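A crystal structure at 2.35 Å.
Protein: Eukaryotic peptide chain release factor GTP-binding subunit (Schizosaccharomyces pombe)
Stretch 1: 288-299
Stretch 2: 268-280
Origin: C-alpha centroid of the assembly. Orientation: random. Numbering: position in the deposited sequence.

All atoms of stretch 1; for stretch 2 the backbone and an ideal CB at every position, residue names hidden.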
ATOM      1  N   ILE A 288       4.308  -5.756 -25.866  1.00 35.77           N
ATOM      2  CA  ILE A 288       3.660  -5.022 -24.788  1.00 35.78           C
ATOM      3  C   ILE A 288       3.501  -5.929 -23.572  1.00 35.89           C
ATOM      4  O   ILE A 288       3.040  -7.061 -23.703  1.00 35.95           O
ATOM      5  CB  ILE A 288       2.267  -4.501 -25.225  1.00 35.82           C
ATOM      6  CG1 ILE A 288       2.369  -3.603 -26.462  1.00 35.42           C
ATOM      7  CG2 ILE A 288       1.594  -3.750 -24.072  1.00 36.14           C
ATOM      8  CD1 ILE A 288       3.251  -2.378 -26.285  1.00 35.04           C
ATOM      9  N   LEU A 289       3.871  -5.425 -22.396  1.00 35.71           N
ATOM     10  CA  LEU A 289       3.724  -6.167 -21.153  1.00 35.66           C
ATOM     11  C   LEU A 289       2.856  -5.355 -20.199  1.00 35.50           C
ATOM     12  O   LEU A 289       3.239  -4.260 -19.788  1.00 35.44           O
ATOM     13  CB  LEU A 289       5.092  -6.447 -20.534  1.00 35.72           C
ATOM     14  CG  LEU A 289       6.070  -7.214 -21.419  1.00 36.07           C
ATOM     15  CD1 LEU A 289       7.398  -7.370 -20.721  1.00 36.14           C
ATOM     16  CD2 LEU A 289       5.507  -8.578 -21.799  1.00 37.03           C
ATOM     17  N   GLU A 290       1.682  -5.893 -19.869  1.00 35.28           N
ATOM     18  CA  GLU A 290       0.727  -5.227 -18.993  1.00 35.33           C
ATOM     19  C   GLU A 290       0.795  -5.823 -17.601  1.00 34.55           C
ATOM     20  O   GLU A 290       1.039  -7.011 -17.447  1.00 34.04           O
ATOM     21  CB  GLU A 290      -0.703  -5.306 -19.566  1.00 35.70           C
ATOM     22  CG  GLU A 290      -1.721  -6.127 -18.768  1.00 38.08           C
ATOM     23  CD  GLU A 290      -2.638  -5.277 -17.885  1.00 41.71           C
ATOM     24  OE1 GLU A 290      -3.829  -5.099 -18.277  1.00 44.41           O
ATOM     25  OE2 GLU A 290      -2.187  -4.794 -16.807  1.00 42.48           O
ATOM     26  N   GLY A 291       0.583  -4.980 -16.593  1.00 33.93           N
ATOM     27  CA  GLY A 291       0.574  -5.415 -15.209  1.00 33.63           C
ATOM     28  C   GLY A 291       0.406  -4.272 -14.229  1.00 33.47           C
ATOM     29  O   GLY A 291       0.343  -3.107 -14.620  1.00 32.87           O
ATOM     30  N   LYS A 292       0.323  -4.622 -12.949  1.00 33.46           N
ATOM     31  CA  LYS A 292       0.190  -3.644 -11.865  1.00 33.50           C
ATOM     32  C   LYS A 292       1.529  -3.569 -11.154  1.00 32.64           C
ATOM     33  O   LYS A 292       2.048  -4.582 -10.722  1.00 32.09           O
ATOM     34  CB  LYS A 292      -0.905  -4.082 -10.877  1.00 33.66           C
ATOM     35  CG  LYS A 292      -1.319  -3.047  -9.785  1.00 34.90           C
ATOM     36  CD  LYS A 292      -1.901  -3.754  -8.528  1.00 37.70           C
ATOM     37  CE  LYS A 292      -2.590  -2.782  -7.561  1.00 40.68           C
ATOM     38  NZ  LYS A 292      -2.875  -3.313  -6.157  1.00 41.66           N
ATOM     39  N   ILE A 293       2.079  -2.372 -11.027  1.00 32.43           N
ATOM     40  CA  ILE A 293       3.346  -2.189 -10.329  1.00 32.25           C
ATOM     41  C   ILE A 293       3.133  -2.452  -8.834  1.00 32.15           C
ATOM     42  O   ILE A 293       2.297  -1.823  -8.214  1.00 31.91           O
ATOM     43  CB  ILE A 293       3.898  -0.792 -10.567  1.00 31.74           C
ATOM     44  CG1 ILE A 293       4.050  -0.550 -12.067  1.00 32.52           C
ATOM     45  CG2 ILE A 293       5.239  -0.647  -9.873  1.00 31.90           C
ATOM     46  CD1 ILE A 293       4.441   0.876 -12.433  1.00 33.44           C
ATOM     47  N   GLU A 294       3.851  -3.428  -8.284  1.00 32.17           N
ATOM     48  CA  GLU A 294       3.720  -3.780  -6.864  1.00 32.63           C
ATOM     49  C   GLU A 294       4.673  -3.008  -5.974  1.00 32.51           C
ATOM     50  O   GLU A 294       4.379  -2.779  -4.803  1.00 33.63           O
ATOM     51  CB  GLU A 294       3.933  -5.272  -6.659  1.00 32.57           C
ATOM     52  CG  GLU A 294       2.875  -6.123  -7.345  1.00 32.89           C
ATOM     53  CD  GLU A 294       1.463  -5.854  -6.851  1.00 32.82           C
ATOM     54  OE1 GLU A 294       1.256  -5.459  -5.674  1.00 30.61           O
ATOM     55  OE2 GLU A 294       0.549  -6.064  -7.665  1.00 34.98           O
ATOM     56  N   ALA A 295       5.791  -2.586  -6.537  1.00 31.91           N
ATOM     57  CA  ALA A 295       6.761  -1.817  -5.800  1.00 31.73           C
ATOM     58  C   ALA A 295       7.554  -0.965  -6.754  1.00 31.52           C
ATOM     59  O   ALA A 295       7.744  -1.324  -7.910  1.00 31.44           O
ATOM     60  CB  ALA A 295       7.711  -2.775  -5.052  1.00 31.89           C
ATOM     61  N   GLY A 296       8.043   0.155  -6.246  1.00 31.91           N
ATOM     62  CA  GLY A 296       9.038   0.969  -6.918  1.00 32.07           C
ATOM     63  C   GLY A 296       8.434   1.842  -7.984  1.00 32.49           C
ATOM     64  O   GLY A 296       7.241   2.131  -7.965  1.00 33.18           O
ATOM     65  N   SER A 297       9.263   2.284  -8.913  1.00 32.71           N
ATOM     66  CA  SER A 297       8.803   3.167  -9.987  1.00 32.76           C
ATOM     67  C   SER A 297       9.525   2.865 -11.296  1.00 33.04           C
ATOM     68  O   SER A 297      10.530   2.170 -11.315  1.00 33.20           O
ATOM     69  CB  SER A 297       9.032   4.616  -9.588  1.00 32.30           C
ATOM     70  OG  SER A 297      10.407   4.915  -9.651  1.00 31.52           O
ATOM     71  N   ILE A 298       9.020   3.419 -12.388  1.00 33.82           N
ATOM     72  CA  ILE A 298       9.599   3.185 -13.710  1.00 34.19           C
ATOM     73  C   ILE A 298       9.484   4.462 -14.562  1.00 34.34           C
ATOM     74  O   ILE A 298       8.447   5.122 -14.568  1.00 34.14           O
ATOM     75  CB  ILE A 298       8.911   1.942 -14.367  1.00 34.04           C
ATOM     76  CG1 ILE A 298       9.629   1.491 -15.626  1.00 35.28           C
ATOM     77  CG2 ILE A 298       7.458   2.230 -14.721  1.00 34.64           C
ATOM     78  CD1 ILE A 298      10.839   0.705 -15.375  1.00 37.54           C
ATOM     79  N   LYS A 299      10.579   4.812 -15.232  1.00 34.93           N
ATOM     80  CA  LYS A 299      10.633   5.933 -16.163  1.00 35.64           C
ATOM     81  C   LYS A 299      10.618   5.386 -17.593  1.00 35.68           C
ATOM     82  O   LYS A 299      10.950   4.229 -17.825  1.00 35.69           O
ATOM     83  CB  LYS A 299      11.933   6.738 -15.958  1.00 36.05           C
ATOM     84  CG  LYS A 299      11.933   7.727 -14.775  1.00 37.74           C
ATOM     85  CD  LYS A 299      13.188   7.602 -13.851  1.00 38.94           C
ATOM     86  CE  LYS A 299      14.212   8.725 -14.019  1.00 40.23           C
ATOM     87  NZ  LYS A 299      14.665   9.295 -12.702  1.00 40.17           N
ATOM     88  N   UNK A 268       8.176   4.389   1.130  1.00 25.60           N
ATOM     89  CA  UNK A 268       9.052   3.222   1.192  1.00 26.01           C
ATOM     90  C   UNK A 268       8.842   2.313  -0.015  1.00 26.41           C
ATOM     91  O   UNK A 268       9.804   1.802  -0.581  1.00 25.75           O
ATOM     92  CB  UNK A 268       8.810   2.442   2.486  1.00 26.01           C
ATOM     93  N   UNK A 269       7.578   2.120  -0.387  1.00 27.26           N
ATOM     94  CA  UNK A 269       7.191   1.261  -1.515  1.00 27.94           C
ATOM     95  C   UNK A 269       7.604   1.905  -2.848  1.00 28.07           C
ATOM     96  O   UNK A 269       8.080   1.216  -3.731  1.00 27.96           O
ATOM     97  CB  UNK A 269       5.683   1.001  -1.497  1.00 27.94           C
ATOM     98  N   UNK A 270       7.434   3.217  -2.968  1.00 27.79           N
ATOM     99  CA  UNK A 270       7.852   3.942  -4.174  1.00 28.17           C
ATOM    100  C   UNK A 270       9.369   3.853  -4.386  1.00 28.52           C
ATOM    101  O   UNK A 270       9.846   3.782  -5.524  1.00 27.97           O
ATOM    102  CB  UNK A 270       7.424   5.408  -4.082  1.00 28.17           C
ATOM    103  N   UNK A 271      10.113   3.848  -3.284  1.00 29.16           N
ATOM    104  CA  UNK A 271      11.572   3.924  -3.305  1.00 29.78           C
ATOM    105  C   UNK A 271      12.208   2.545  -3.266  1.00 30.44           C
ATOM    106  O   UNK A 271      13.429   2.418  -3.317  1.00 30.84           O
ATOM    107  CB  UNK A 271      12.076   4.761  -2.128  1.00 29.78           C
ATOM    108  N   UNK A 272      11.367   1.520  -3.166  1.00 30.69           N
ATOM    109  CA  UNK A 272      11.805   0.150  -3.230  1.00 31.26           C
ATOM    110  C   UNK A 272      12.148  -0.209  -4.674  1.00 31.94           C
ATOM    111  O   UNK A 272      11.723   0.471  -5.611  1.00 32.23           O
ATOM    112  CB  UNK A 272      10.733  -0.787  -2.670  1.00 31.26           C
ATOM    113  N   UNK A 273      12.866  -1.305  -4.867  1.00 32.51           N
ATOM    114  CA  UNK A 273      13.134  -1.801  -6.231  1.00 32.64           C
ATOM    115  C   UNK A 273      11.848  -2.045  -7.014  1.00 32.57           C
ATOM    116  O   UNK A 273      10.876  -2.516  -6.441  1.00 33.66           O
ATOM    117  CB  UNK A 273      13.949  -3.095  -6.173  1.00 32.64           C
ATOM    118  N   UNK A 274      11.849  -1.730  -8.300  1.00 32.58           N
ATOM    119  CA  UNK A 274      10.699  -1.942  -9.178  1.00 32.12           C
ATOM    120  C   UNK A 274      10.312  -3.425  -9.197  1.00 32.32           C
ATOM    121  O   UNK A 274      11.177  -4.304  -9.303  1.00 32.66           O
ATOM    122  CB  UNK A 274      11.007  -1.452 -10.594  1.00 32.12           C
ATOM    123  N   UNK A 275       9.016  -3.683  -9.066  1.00 31.99           N
ATOM    124  CA  UNK A 275       8.438  -5.013  -9.200  1.00 32.02           C
ATOM    125  C   UNK A 275       7.086  -4.899  -9.904  1.00 31.66           C
ATOM    126  O   UNK A 275       6.232  -4.162  -9.448  1.00 32.14           O
ATOM    127  CB  UNK A 275       8.289  -5.686  -7.834  1.00 32.02           C
ATOM    128  N   UNK A 276       6.901  -5.621 -11.007  1.00 31.41           N
ATOM    129  CA  UNK A 276       5.630  -5.645 -11.743  1.00 31.03           C
ATOM    130  C   UNK A 276       5.437  -7.025 -12.355  1.00 31.49           C
ATOM    131  O   UNK A 276       6.047  -7.324 -13.373  1.00 31.24           O
ATOM    132  CB  UNK A 276       5.596  -4.565 -12.826  1.00 31.03           C
ATOM    133  N   UNK A 277       4.600  -7.857 -11.744  1.00 31.97           N
ATOM    134  CA  UNK A 277       4.181  -9.113 -12.372  1.00 32.56           C
ATOM    135  C   UNK A 277       3.492  -8.858 -13.708  1.00 33.21           C
ATOM    136  O   UNK A 277       2.721  -7.910 -13.822  1.00 33.90           O
ATOM    137  CB  UNK A 277       3.246  -9.889 -11.442  1.00 32.56           C
ATOM    138  N   UNK A 278       3.774  -9.691 -14.701  1.00 33.66           N
ATOM    139  CA  UNK A 278       3.236  -9.513 -16.049  1.00 33.66           C
ATOM    140  C   UNK A 278       1.885 -10.190 -16.133  1.00 33.73           C
ATOM    141  O   UNK A 278       1.807 -11.394 -16.021  1.00 33.92           O
ATOM    142  CB  UNK A 278       4.188 -10.073 -17.107  1.00 33.66           C
ATOM    143  N   UNK A 279       0.821  -9.409 -16.294  1.00 34.06           N
ATOM    144  CA  UNK A 279      -0.521  -9.957 -16.462  1.00 34.15           C
ATOM    145  C   UNK A 279      -0.831 -10.305 -17.913  1.00 34.45           C
ATOM    146  O   UNK A 279      -1.555 -11.251 -18.164  1.00 34.51           O
ATOM    147  CB  UNK A 279      -1.559  -8.962 -15.939  1.00 34.15           C
ATOM    148  N   UNK A 280      -0.300  -9.548 -18.867  1.00 34.76           N
ATOM    149  CA  UNK A 280      -0.551  -9.836 -20.275  1.00 35.31           C
ATOM    150  C   UNK A 280       0.652  -9.629 -21.158  1.00 35.63           C
ATOM    151  O   UNK A 280       1.620  -8.989 -20.767  1.00 35.92           O
ATOM    152  CB  UNK A 280      -1.701  -8.966 -20.786  1.00 35.31           C
TER

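Position 268 is helical, and its CB has nothing of stretch 1 within 5.5 Å, so this contact sets no rule there; it is Arg268. At 269 the CB points sideways, 5.2 Å from Glu294 O, leaving room for a long, flexible chain. Lys269 fits: its CD lies 3.6 Å from Glu294 O, and its amine is satisfied elsewhere in the structure. The backbone contributes too: Gly296 N donates to Lys269 O (2.7 Å).

Position 270 points away and tolerates many residues; it is Val270, whose O receives a CA-H...O contact from Gly296 CA (3.2 Å) and a water that also bonds Ser297 OG. Position 271 likewise points away, and Asn271 makes no contact with stretch 1.

At 272 the CB stands 4.3 Å from Ala295 CB, so a small apolar group suits; Ala272 keeps that spacing. Its O is 3.0 Å from Gly296 CA, where a CB on that glycine would clash. Position 273 points away, with phi of -56° open to proline, and Pro273 is there.

Position 274 looks sideways, its CB 3.7 Å from Ser297 O, alongside a pocket walled by Ile293 and Ile298. A large apolar or aromatic side chain is called for. Phe274, chi1 t, fills it: Ile298 CB sits over one ring face, 4.1 Å from the centroid of the Phe274 ring, and Ile293 CG2 lies 3.7 Å from Phe274 CE1.

At 275 an extended backbone pairs antiparallel with Ala295: the N of 275 donates to Ala295 O (2.9 Å), and the O of 275 accepts from Glu294 N (2.8 Å) and, weakly, from Ala295 N (3.3 Å). The CB nears Ala295 CB, favouring a branched apolar residue such as valine or isoleucine. Ile275 brings CD1 to 3.9 Å from Ala295 CB.

At 276 the CB points sideways, 4.1 Å from both Ile293 CA and Lys292 O; a long, slender apolar chain suits. Met276 places CG 3.6 Å from Lys292 O and reaches CE to 3.9 Å from Leu289 O.

At 277, phi of -59° admits proline, and Pro277 packs CD 3.6 Å from Glu294 CG. Its O lies 3.6 Å from Gly291 CA; a CB on that glycine would clash with this oxygen.

Position 278 points sideways near Leu289, so an aliphatic suits: Ile278 CD1 meets Leu289 CD1 at 3.9 Å.

At 279 the CB points toward stretch 1, 3.6 Å from Glu290 O, favouring something small. Ala279 N donates to Glu290 O (2.7 Å).

Position 280 pairs antiparallel with Glu290, its CB tight against Glu290 CG, so a compact residue fits. Ser280 N donates to Glu290 O (3.2 Å), and Glu290 N to Ser280 O (3.2 Å).

Stretch 2 (268-280) RKVNAPFIMPIAS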
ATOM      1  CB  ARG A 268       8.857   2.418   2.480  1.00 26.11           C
ATOM      2  CG  ARG A 268       9.337   3.146   3.735  1.00 26.97           C
ATOM      3  CD  ARG A 268       9.168   2.374   5.033  1.00 27.13           C
ATOM      4  NE  ARG A 268       7.780   1.964   5.251  1.00 27.14           N
ATOM      5  CZ  ARG A 268       7.402   0.999   6.077  1.00 25.67           C
ATOM      6  NH1 ARG A 268       8.291   0.333   6.791  1.00 26.56           N
ATOM      7  NH2 ARG A 268       6.117   0.694   6.189  1.00 25.81           N
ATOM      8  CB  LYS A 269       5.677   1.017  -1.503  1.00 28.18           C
ATOM      9  CG  LYS A 269       5.215  -0.277  -2.093  1.00 29.83           C
ATOM     10  CD  LYS A 269       3.677  -0.348  -2.177  1.00 31.42           C
ATOM     11  CE  LYS A 269       3.017  -0.772  -0.874  1.00 30.95           C
ATOM     12  NZ  LYS A 269       1.525  -0.486  -0.890  1.00 30.53           N
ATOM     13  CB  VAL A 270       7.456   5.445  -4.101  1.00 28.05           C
ATOM     14  CG1 VAL A 270       8.096   6.265  -5.255  1.00 28.34           C
ATOM     15  CG2 VAL A 270       5.940   5.609  -4.118  1.00 28.00           C
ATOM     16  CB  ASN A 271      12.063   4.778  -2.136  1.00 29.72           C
ATOM     17  CG  ASN A 271      11.765   6.263  -2.344  1.00 30.59           C
ATOM     18  OD1 ASN A 271      11.177   6.910  -1.503  1.00 31.42           O
ATOM     19  ND2 ASN A 271      12.182   6.797  -3.481  1.00 32.39           N
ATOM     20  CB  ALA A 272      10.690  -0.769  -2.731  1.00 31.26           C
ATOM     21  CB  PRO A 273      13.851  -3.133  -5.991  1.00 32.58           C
ATOM     22  CG  PRO A 273      14.398  -3.044  -4.583  1.00 33.22           C
ATOM     23  CD  PRO A 273      13.447  -2.169  -3.820  1.00 32.41           C
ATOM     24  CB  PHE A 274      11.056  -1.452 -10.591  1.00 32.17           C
ATOM     25  CG  PHE A 274       9.964  -1.635 -11.631  1.00 31.78           C
ATOM     26  CD1 PHE A 274       8.773  -0.933 -11.552  1.00 32.38           C
ATOM     27  CD2 PHE A 274      10.164  -2.470 -12.724  1.00 32.62           C
ATOM     28  CE1 PHE A 274       7.772  -1.087 -12.528  1.00 31.68           C
ATOM     29  CE2 PHE A 274       9.171  -2.618 -13.711  1.00 32.35           C
ATOM     30  CZ  PHE A 274       7.979  -1.934 -13.606  1.00 31.06           C
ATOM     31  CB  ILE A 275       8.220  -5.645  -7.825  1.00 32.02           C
ATOM     32  CG1 ILE A 275       9.555  -5.738  -7.057  1.00 32.32           C
ATOM     33  CG2 ILE A 275       7.559  -7.031  -7.998  1.00 32.64           C
ATOM     34  CD1 ILE A 275       9.431  -6.209  -5.621  1.00 33.07           C
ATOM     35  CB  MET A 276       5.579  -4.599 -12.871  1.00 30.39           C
ATOM     36  CG  MET A 276       4.232  -4.592 -13.614  1.00 28.34           C
ATOM     37  SD  MET A 276       4.168  -3.803 -15.217  1.00 22.12           S
ATOM     38  CE  MET A 276       4.615  -5.024 -16.185  1.00 24.93           C
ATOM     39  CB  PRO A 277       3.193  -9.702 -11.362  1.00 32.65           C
ATOM     40  CG  PRO A 277       3.520  -9.029 -10.055  1.00 32.51           C
ATOM     41  CD  PRO A 277       4.005  -7.675 -10.409  1.00 31.74           C
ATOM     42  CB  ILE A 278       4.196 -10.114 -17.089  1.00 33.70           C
ATOM     43  CG1 ILE A 278       5.543  -9.373 -17.043  1.00 33.79           C
ATOM     44  CG2 ILE A 278       3.575 -10.067 -18.476  1.00 33.35           C
ATOM     45  CD1 ILE A 278       6.637 -10.006 -17.886  1.00 33.54           C
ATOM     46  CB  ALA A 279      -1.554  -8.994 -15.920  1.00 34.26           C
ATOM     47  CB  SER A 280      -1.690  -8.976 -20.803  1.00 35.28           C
ATOM     48  OG  SER A 280      -2.833  -9.153 -20.002  1.00 35.90           O
TER
HETATM   49  O   HOH W   1      11.650   4.325  -7.460  1.00 38.97           O
HETATM   50  O   HOH W   2      12.165   1.625  -8.081  1.00 39.43           O
HETATM   51  O   HOH W   3       0.482  -7.585 -12.164  1.00 54.21           O
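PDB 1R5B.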